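Local atomic coordinates of A putative transcriptional regulator (Rhodococcus sp., PDB entry 2HKU), a protein that probably binds DNA at transcription regulatory regions, as a two-subunit, all-helical regulator of the TetR family. Residues T30-E35 / T43-A48; H36-P41 / S62-F67; V68-A73 / V111-S116. One frame throughout, in Å; residues are numbered along the deposited sequence.

Contact 1: residues T30-E35 / T43-A48; sequences TELFLE and TQICAA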
loop_
_atom_site.group_PDB
_atom_site.type_symbol
_atom_site.label_atom_id
_atom_site.label_comp_id
_atom_site.label_asym_id
_atom_site.label_seq_id
_atom_site.Cartn_x
_atom_site.Cartn_y
_atom_site.Cartn_z
ATOM N N THR A 30 18.778 7.848 -7.632
ATOM C CA THR A 30 17.532 7.486 -8.215
ATOM C C THR A 30 17.643 6.152 -8.945
ATOM O O THR A 30 16.852 5.285 -8.748
ATOM C CB THR A 30 16.981 8.587 -9.150
ATOM O OG1 THR A 30 16.771 9.792 -8.466
ATOM C CG2 THR A 30 15.735 8.190 -9.790
ATOM N N GLU A 31 18.624 5.980 -9.798
ATOM C CA GLU A 31 18.688 4.711 -10.549
ATOM C C GLU A 31 18.849 3.507 -9.631
ATOM O O GLU A 31 18.222 2.482 -9.822
ATOM C CB GLU A 31 19.881 4.695 -11.543
ATOM C CG GLU A 31 19.561 3.634 -12.665
ATOM C CD GLU A 31 20.737 3.315 -13.628
ATOM O OE1 GLU A 31 21.803 4.018 -13.537
ATOM O OE2 GLU A 31 20.585 2.339 -14.444
ATOM N N LEU A 32 19.764 3.642 -8.695
ATOM C CA LEU A 32 20.198 2.504 -7.855
ATOM C C LEU A 32 19.124 2.131 -6.868
ATOM O O LEU A 32 18.855 0.950 -6.684
ATOM C CB LEU A 32 21.495 2.828 -7.115
ATOM C CG LEU A 32 22.700 2.661 -8.073
ATOM C CD1 LEU A 32 23.885 3.366 -7.585
ATOM C CD2 LEU A 32 23.068 1.170 -8.304
ATOM N N PHE A 33 18.513 3.149 -6.234
ATOM C CA PHE A 33 17.326 2.944 -5.352
ATOM C C PHE A 33 16.103 2.355 -6.045
ATOM O O PHE A 33 15.366 1.478 -5.468
ATOM C CB PHE A 33 16.917 4.283 -4.640
ATOM C CG PHE A 33 17.878 4.717 -3.529
ATOM C CD1 PHE A 33 18.601 3.749 -2.778
ATOM C CD2 PHE A 33 18.046 6.083 -3.196
ATOM C CE1 PHE A 33 19.477 4.162 -1.767
ATOM C CE2 PHE A 33 18.905 6.482 -2.213
ATOM C CZ PHE A 33 19.611 5.547 -1.485
ATOM N N LEU A 34 15.817 2.844 -7.260
ATOM C CA LEU A 34 14.683 2.284 -7.987
ATOM C C LEU A 34 14.852 0.803 -8.293
ATOM O O LEU A 34 13.896 0.049 -8.288
ATOM C CB LEU A 34 14.393 3.039 -9.292
ATOM C CG LEU A 34 13.628 4.374 -9.220
ATOM C CD1 LEU A 34 13.715 5.059 -10.648
ATOM C CD2 LEU A 34 12.223 4.145 -8.883
ATOM N N GLU A 35 16.077 0.397 -8.523
ATOM C CA GLU A 35 16.383 -0.967 -8.890
ATOM C C GLU A 35 16.513 -1.874 -7.669
ATOM O O GLU A 35 15.949 -2.980 -7.647
ATOM C CB GLU A 35 17.683 -0.953 -9.681
ATOM C CG GLU A 35 17.978 -2.345 -10.182
ATOM C CD GLU A 35 19.072 -2.416 -11.223
ATOM O OE1 GLU A 35 19.744 -1.376 -11.490
ATOM O OE2 GLU A 35 19.284 -3.550 -11.750
ATOM N N THR A 43 28.453 4.423 -0.830
ATOM C CA THR A 43 29.737 4.372 -1.619
ATOM C C THR A 43 29.532 4.014 -3.108
ATOM O O THR A 43 30.275 4.459 -4.011
ATOM C CB THR A 43 30.792 3.372 -0.996
ATOM O OG1 THR A 43 30.224 2.049 -0.835
ATOM C CG2 THR A 43 31.335 3.874 0.377
ATOM N N GLN A 44 28.528 3.203 -3.359
ATOM C CA GLN A 44 28.165 2.802 -4.694
ATOM C C GLN A 44 27.451 3.908 -5.431
ATOM O O GLN A 44 27.589 4.011 -6.631
ATOM C CB GLN A 44 27.188 1.691 -4.556
ATOM C CG GLN A 44 27.314 0.643 -5.553
ATOM C CD GLN A 44 26.364 -0.470 -5.251
ATOM O OE1 GLN A 44 25.271 -0.513 -5.781
ATOM N NE2 GLN A 44 26.772 -1.373 -4.382
ATOM N N ILE A 45 26.613 4.684 -4.711
ATOM C CA ILE A 45 25.984 5.894 -5.254
ATOM C C ILE A 45 27.061 6.940 -5.571
ATOM O O ILE A 45 27.032 7.542 -6.620
ATOM C CB ILE A 45 24.841 6.468 -4.319
ATOM C CG1 ILE A 45 23.594 5.565 -4.403
ATOM C CG2 ILE A 45 24.491 7.892 -4.672
ATOM C CD1 ILE A 45 22.605 5.675 -3.174
ATOM N N CYS A 46 27.984 7.133 -4.641
ATOM C CA CYS A 46 29.086 8.069 -4.789
ATOM C C CYS A 46 30.013 7.648 -5.929
ATOM O O CYS A 46 30.448 8.508 -6.716
ATOM C CB CYS A 46 29.858 8.190 -3.484
ATOM S SG CYS A 46 28.927 9.047 -2.205
ATOM N N ALA A 47 30.321 6.346 -6.016
ATOM C CA ALA A 47 31.146 5.805 -7.136
ATOM C C ALA A 47 30.436 6.081 -8.477
ATOM O O ALA A 47 31.047 6.649 -9.404
ATOM C CB ALA A 47 31.477 4.284 -6.947
ATOM N N ALA A 48 29.132 5.760 -8.539
ATOM C CA ALA A 48 28.285 6.069 -9.664
ATOM C C ALA A 48 28.269 7.563 -9.991
ATOM O O ALA A 48 28.281 7.944 -11.166
ATOM C CB ALA A 48 26.874 5.559 -9.444
#
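L32 overlaps three side chains of the segment T43-A48 with its two methyl branches. CD1 lies 3.9 Å from CG1 of I45, the two side chains sliding past each other in opposite directions, and it also reaches the CB methyl of A48 at 4.1 Å. The other branch, CD2, turns to the amide end of Q44 and meets its OE1 at 3.7 Å, a contact between a methyl and a carbonyl oxygen at the more exposed border of the patch. The next residue, F33, brings the far end of its ring to I45: CZ is 3.4 Å from CD1 of I45, which comes in obliquely, and the two side chains cross at about a right angle. In I45, CG1 stands anti to the carbonyl carbon (chi1 -73°), which sets CG1 against L32; CD1 beyond it reaches F33. The axes of the short segments stay 10.3 Å apart at an angle of 139°, so the gap is filled mostly by side chains, and the interface is wholly one of van der Waals contact. V40 touches L32, F33 and I45, and L25 and A29 of helix 21-36 add to the packing on I45. This is part of the packing of a TetR-type DNA-binding domain, in which helix 21-36 lies against helix 42-49, the first helix of the predicted helix-turn-helix.

Contact 2: residues H36-P41 / S62-F67; sequences HGEGVP and SKERLF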
loop_
_atom_site.group_PDB
_atom_site.type_symbol
_atom_site.label_atom_id
_atom_site.label_comp_id
_atom_site.label_asym_id
_atom_site.label_seq_id
_atom_site.Cartn_x
_atom_site.Cartn_y
_atom_site.Cartn_z
ATOM N N HIS A 36 17.271 -1.433 -6.656
ATOM C CA HIS A 36 17.668 -2.350 -5.535
ATOM C C HIS A 36 17.203 -1.978 -4.149
ATOM O O HIS A 36 17.392 -2.759 -3.203
ATOM C CB HIS A 36 19.191 -2.597 -5.526
ATOM C CG HIS A 36 19.673 -3.227 -6.795
ATOM N ND1 HIS A 36 19.336 -4.522 -7.159
ATOM C CD2 HIS A 36 20.418 -2.728 -7.806
ATOM C CE1 HIS A 36 19.864 -4.782 -8.342
ATOM N NE2 HIS A 36 20.515 -3.709 -8.758
ATOM N N GLY A 37 16.628 -0.779 -4.016
ATOM C CA GLY A 37 16.004 -0.347 -2.778
ATOM C C GLY A 37 16.993 0.344 -1.901
ATOM O O GLY A 37 18.132 0.557 -2.250
ATOM N N GLU A 38 16.524 0.650 -0.713
ATOM C CA GLU A 38 17.220 1.451 0.223
ATOM C C GLU A 38 18.572 0.907 0.731
ATOM O O GLU A 38 19.440 1.696 1.117
ATOM C CB GLU A 38 16.308 1.705 1.410
ATOM C CG GLU A 38 16.767 2.988 2.064
ATOM C CD GLU A 38 16.802 2.910 3.525
ATOM O OE1 GLU A 38 15.714 2.580 4.094
ATOM O OE2 GLU A 38 17.917 3.202 4.061
ATOM N N GLY A 39 18.764 -0.435 0.685
ATOM C CA GLY A 39 20.039 -1.037 1.079
ATOM C C GLY A 39 21.310 -0.805 0.240
ATOM O O GLY A 39 22.435 -1.121 0.702
ATOM N N VAL A 40 21.172 -0.288 -0.982
ATOM C CA VAL A 40 22.331 0.190 -1.790
ATOM C C VAL A 40 23.291 1.005 -0.953
ATOM O O VAL A 40 22.866 2.036 -0.374
ATOM C CB VAL A 40 21.856 1.136 -2.910
ATOM C CG1 VAL A 40 23.096 1.829 -3.699
ATOM C CG2 VAL A 40 21.025 0.392 -3.878
ATOM N N PRO A 41 24.580 0.565 -0.825
ATOM C CA PRO A 41 25.441 1.444 -0.048
ATOM C C PRO A 41 25.643 2.835 -0.637
ATOM O O PRO A 41 25.752 3.011 -1.830
ATOM C CB PRO A 41 26.785 0.686 0.038
ATOM C CG PRO A 41 26.500 -0.738 -0.293
ATOM C CD PRO A 41 25.284 -0.671 -1.261
ATOM N N SER A 62 22.217 13.104 5.259
ATOM C CA SER A 62 22.152 11.695 5.603
ATOM C C SER A 62 21.661 10.863 4.412
ATOM O O SER A 62 20.992 11.395 3.501
ATOM C CB SER A 62 21.219 11.456 6.810
ATOM O OG SER A 62 19.845 11.509 6.429
ATOM N N LYS A 63 21.952 9.560 4.469
ATOM C CA LYS A 63 21.481 8.623 3.462
ATOM C C LYS A 63 19.932 8.599 3.413
ATOM O O LYS A 63 19.362 8.536 2.342
ATOM C CB LYS A 63 22.036 7.218 3.734
ATOM C CG LYS A 63 21.984 6.306 2.534
ATOM C CD LYS A 63 22.335 4.892 2.941
ATOM C CE LYS A 63 21.723 3.874 1.959
ATOM N NZ LYS A 63 22.169 2.474 2.243
ATOM N N GLU A 64 19.298 8.604 4.595
ATOM C CA GLU A 64 17.850 8.425 4.741
ATOM C C GLU A 64 17.159 9.600 4.072
ATOM O O GLU A 64 16.173 9.460 3.368
ATOM C CB GLU A 64 17.480 8.373 6.254
ATOM C CG GLU A 64 17.913 7.075 6.945
ATOM C CD GLU A 64 19.456 6.928 7.115
ATOM O OE1 GLU A 64 20.094 7.901 7.571
ATOM O OE2 GLU A 64 20.040 5.852 6.780
ATOM N N ARG A 65 17.741 10.779 4.256
ATOM C CA ARG A 65 17.199 11.916 3.627
ATOM C C ARG A 65 17.361 11.920 2.085
ATOM O O ARG A 65 16.415 12.266 1.383
ATOM C CB ARG A 65 17.804 13.183 4.173
ATOM C CG ARG A 65 17.271 14.367 3.415
ATOM C CD ARG A 65 17.495 15.598 4.269
ATOM N NE ARG A 65 16.257 16.180 4.778
ATOM C CZ ARG A 65 15.532 17.088 4.127
ATOM N NH1 ARG A 65 14.437 17.569 4.692
ATOM N NH2 ARG A 65 15.906 17.514 2.918
ATOM N N LEU A 66 18.537 11.564 1.580
ATOM C CA LEU A 66 18.644 11.253 0.114
ATOM C C LEU A 66 17.568 10.250 -0.393
ATOM O O LEU A 66 16.922 10.523 -1.382
ATOM C CB LEU A 66 20.043 10.784 -0.288
ATOM C CG LEU A 66 20.395 10.487 -1.782
ATOM C CD1 LEU A 66 20.105 11.614 -2.721
ATOM C CD2 LEU A 66 21.841 10.065 -1.900
ATOM N N PHE A 67 17.365 9.129 0.332
ATOM C CA PHE A 67 16.427 8.114 -0.044
ATOM C C PHE A 67 15.008 8.695 -0.085
ATOM O O PHE A 67 14.298 8.500 -1.069
ATOM C CB PHE A 67 16.394 6.961 0.991
ATOM C CG PHE A 67 15.483 5.835 0.566
ATOM C CD1 PHE A 67 15.883 4.982 -0.480
ATOM C CD2 PHE A 67 14.250 5.719 1.072
ATOM C CE1 PHE A 67 15.085 3.964 -0.921
ATOM C CE2 PHE A 67 13.423 4.671 0.693
ATOM C CZ PHE A 67 13.804 3.803 -0.289
#
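K63 leaves its helix with CG anti to the backbone N (chi1 -161°) and runs on extended, while E38 also places CG anti to its N (chi1 -155°) and then bends at chi2. The lysine thereby carries its ammonium group to the backbone of the turn, where NZ donates to two carbonyls. It bonds to E38 O at 3.1 Å, within the carbonyl plane and at a C=O...N angle of 155°, and to V40 O at 2.7 Å, approaching from above that carbonyl plane. Both acceptors belong to the type I beta turn G37-V40. G37, with positive phi, is the first residue to leave the helical conformation after helix 21-36; the turn then leads to P41, the N-cap of helix 42-49. In this TetR-type domain helix 63-87 thus holds the connection into the predicted helix-turn-helix. Shortening K63 to an alanine would probably leave the carbonyls of E38 and V40 without this shared donor and the turn freer to shift. The chi1 of E38 lays CG over F67, 3.3 Å above the ring plane and over its centre, in a CH-pi contact; CB lies 3.5 Å from CE1 of F67, and the bend at chi2 turns the carboxylate carbon off that line. The E38 carboxylate is 4.4 Å from that of E64, OE2 to OE2, a like-charge approach that the nearby ammonium of K63 probably eases. M120 of helix 108-120 touches both glutamates. At the start of helix 63-87, S62 OG caps the backbone by accepting from R65 N at 3.1 Å.

Contact 3: residues V68-A73 / V111-S116; sequences VEVACA and VELFTS. With EDO (1,2-ethanediol), chain H.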
loop_
_atom_site.group_PDB
_atom_site.type_symbol
_atom_site.label_atom_id
_atom_site.label_comp_id
_atom_site.label_asym_id
_atom_site.label_seq_id
_atom_site.Cartn_x
_atom_site.Cartn_y
_atom_site.Cartn_z
ATOM N N VAL A 68 14.576 9.367 1.005
ATOM C CA VAL A 68 13.235 9.910 0.966
ATOM C C VAL A 68 13.084 10.985 -0.157
ATOM O O VAL A 68 12.049 11.029 -0.850
ATOM C CB VAL A 68 12.770 10.443 2.420
ATOM C CG1 VAL A 68 11.417 11.129 2.319
ATOM C CG2 VAL A 68 12.754 9.293 3.386
ATOM N N GLU A 69 14.069 11.874 -0.333
ATOM C CA GLU A 69 13.880 12.872 -1.377
ATOM C C GLU A 69 13.769 12.191 -2.741
ATOM O O GLU A 69 12.896 12.534 -3.538
ATOM C CB GLU A 69 15.031 13.864 -1.444
ATOM C CG GLU A 69 14.936 14.891 -0.377
ATOM C CD GLU A 69 15.960 15.958 -0.558
ATOM O OE1 GLU A 69 16.458 16.189 -1.694
ATOM O OE2 GLU A 69 16.256 16.542 0.456
ATOM N N VAL A 70 14.659 11.232 -3.003
ATOM C CA VAL A 70 14.614 10.453 -4.258
ATOM C C VAL A 70 13.243 9.796 -4.467
ATOM O O VAL A 70 12.692 9.773 -5.632
ATOM C CB VAL A 70 15.778 9.383 -4.264
ATOM C CG1 VAL A 70 15.551 8.275 -5.253
ATOM C CG2 VAL A 70 17.159 10.059 -4.455
ATOM N N ALA A 71 12.688 9.232 -3.357
ATOM C CA ALA A 71 11.446 8.484 -3.423
ATOM C C ALA A 71 10.263 9.402 -3.734
ATOM O O ALA A 71 9.446 9.110 -4.578
ATOM C CB ALA A 71 11.204 7.691 -2.092
ATOM N N CYS A 72 10.197 10.526 -3.036
ATOM C CA CYS A 72 9.257 11.565 -3.326
ATOM C C CYS A 72 9.319 12.104 -4.795
ATOM O O CYS A 72 8.303 12.201 -5.416
ATOM C CB CYS A 72 9.461 12.699 -2.341
ATOM S SG CYS A 72 8.906 12.096 -0.612
ATOM N N ALA A 73 10.462 12.558 -5.265
ATOM C CA ALA A 73 10.661 12.978 -6.712
ATOM C C ALA A 73 10.266 11.910 -7.698
ATOM O O ALA A 73 9.515 12.167 -8.638
ATOM C CB ALA A 73 12.055 13.439 -6.940
ATOM N N VAL A 111 6.335 4.337 -7.537
ATOM C CA VAL A 111 5.299 4.229 -6.467
ATOM C C VAL A 111 5.832 3.301 -5.353
ATOM O O VAL A 111 5.635 3.539 -4.135
ATOM C CB VAL A 111 3.976 3.646 -6.996
ATOM C CG1 VAL A 111 2.919 3.511 -5.887
ATOM C CG2 VAL A 111 3.429 4.496 -8.148
ATOM N N GLU A 112 6.404 2.179 -5.768
ATOM C CA GLU A 112 6.888 1.193 -4.806
ATOM C C GLU A 112 8.035 1.761 -3.938
ATOM O O GLU A 112 8.018 1.641 -2.697
ATOM C CB GLU A 112 7.280 -0.096 -5.518
ATOM C CG GLU A 112 8.002 -1.072 -4.604
ATOM C CD GLU A 112 8.588 -2.256 -5.341
ATOM O OE1 GLU A 112 8.232 -2.507 -6.553
ATOM O OE2 GLU A 112 9.411 -2.930 -4.691
ATOM N N LEU A 113 8.996 2.441 -4.526
ATOM C CA LEU A 113 9.940 3.191 -3.701
ATOM C C LEU A 113 9.319 4.186 -2.696
ATOM O O LEU A 113 9.807 4.321 -1.534
ATOM C CB LEU A 113 10.913 3.976 -4.585
ATOM C CG LEU A 113 12.185 4.547 -4.057
ATOM C CD1 LEU A 113 13.000 3.335 -3.522
ATOM C CD2 LEU A 113 12.931 5.199 -5.227
ATOM N N PHE A 114 8.269 4.899 -3.115
ATOM C CA PHE A 114 7.696 5.913 -2.268
ATOM C C PHE A 114 6.929 5.198 -1.139
ATOM O O PHE A 114 6.935 5.671 -0.006
ATOM C CB PHE A 114 6.683 6.742 -3.074
ATOM C CG PHE A 114 5.955 7.776 -2.238
ATOM C CD1 PHE A 114 6.657 8.777 -1.558
ATOM C CD2 PHE A 114 4.549 7.761 -2.178
ATOM C CE1 PHE A 114 5.980 9.751 -0.804
ATOM C CE2 PHE A 114 3.857 8.733 -1.471
ATOM C CZ PHE A 114 4.531 9.724 -0.737
ATOM N N THR A 115 6.234 4.092 -1.453
ATOM C CA THR A 115 5.647 3.221 -0.367
ATOM C C THR A 115 6.715 2.758 0.664
ATOM O O THR A 115 6.436 2.762 1.897
ATOM C CB THR A 115 4.738 2.001 -0.911
ATOM O OG1 THR A 115 5.564 1.011 -1.539
ATOM C CG2 THR A 115 3.691 2.493 -1.830
ATOM N N SER A 116 7.921 2.398 0.197
ATOM C CA SER A 116 9.029 2.006 1.106
ATOM C C SER A 116 9.482 3.169 1.911
ATOM O O SER A 116 9.693 3.056 3.179
ATOM C CB SER A 116 10.220 1.392 0.390
ATOM O OG SER A 116 9.730 0.174 -0.152
HETATM C C1 EDO H . 9.965 -2.235 3.828
HETATM O O1 EDO H . 10.364 -3.649 3.593
HETATM C C2 EDO H . 10.549 -1.057 2.982
HETATM O O2 EDO H . 10.632 0.216 3.794
#
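The F114 ring meets C72 at its edge: SG lies near the ring plane, 3.8 Å from CE1 and 5.0 Å from the ring centroid, a cysteine sulfur-aromatic contact. The carbonyl oxygen of A71 approaches the same ring obliquely. F114 has CG anti to the backbone N (chi1 176°), and its CD1-CE1 edge comes to C72. Between the helices the small A71 lets the backbones close in, the CA atoms of A71 and F114 being 4.7 Å apart. Its CB packs 3.8 Å from CG of L113 and 3.7 Å from that residue's carbonyl oxygen. L113 CD2 continues the apolar patch to CG1 of V70 at 4.0 Å. The segment axes approach to 8.2 Å at 140°. On the side of S116, its carbonyl oxygen accepts from O2 of a 1,2-ethanediol, probably from the crystallisation liquor, which is also hydrogen-bonded to S116 O of the second subunit. Helix 125-152 covers C72 and F114 through T134, and helix 21-36 covers V70 through A29 and T30. Helix 161-181 of the same chain lies beside V111 and T115, while E112 and S116 pack on L119, and T115 on I177, of the second subunit.

Contacts 1 and 2 lie at the predicted DNA-binding end, their centres about 19 and 18 Å from the chain's centre; that of contact 3 is about 7 Å from it. Contacts 1 and 2, centres about 8 Å apart, alternate along the sequence; the F33 and F67 rings join them edge-to-face, CD2 of F33 being 3.6 Å from CD1 of F67. Contacts 2 and 3 share helix 63-87, and CZ of F67 touches CD1 of L113 at 3.4 Å. L113 also meets F33, and V70 meets T30, tying contacts 1 and 3, centres about 14 Å apart. An ethanediol, probably from the crystallisation liquor, bonds to S116 of contact 3; one lies about 6 Å from the E38 side chain of contact 2.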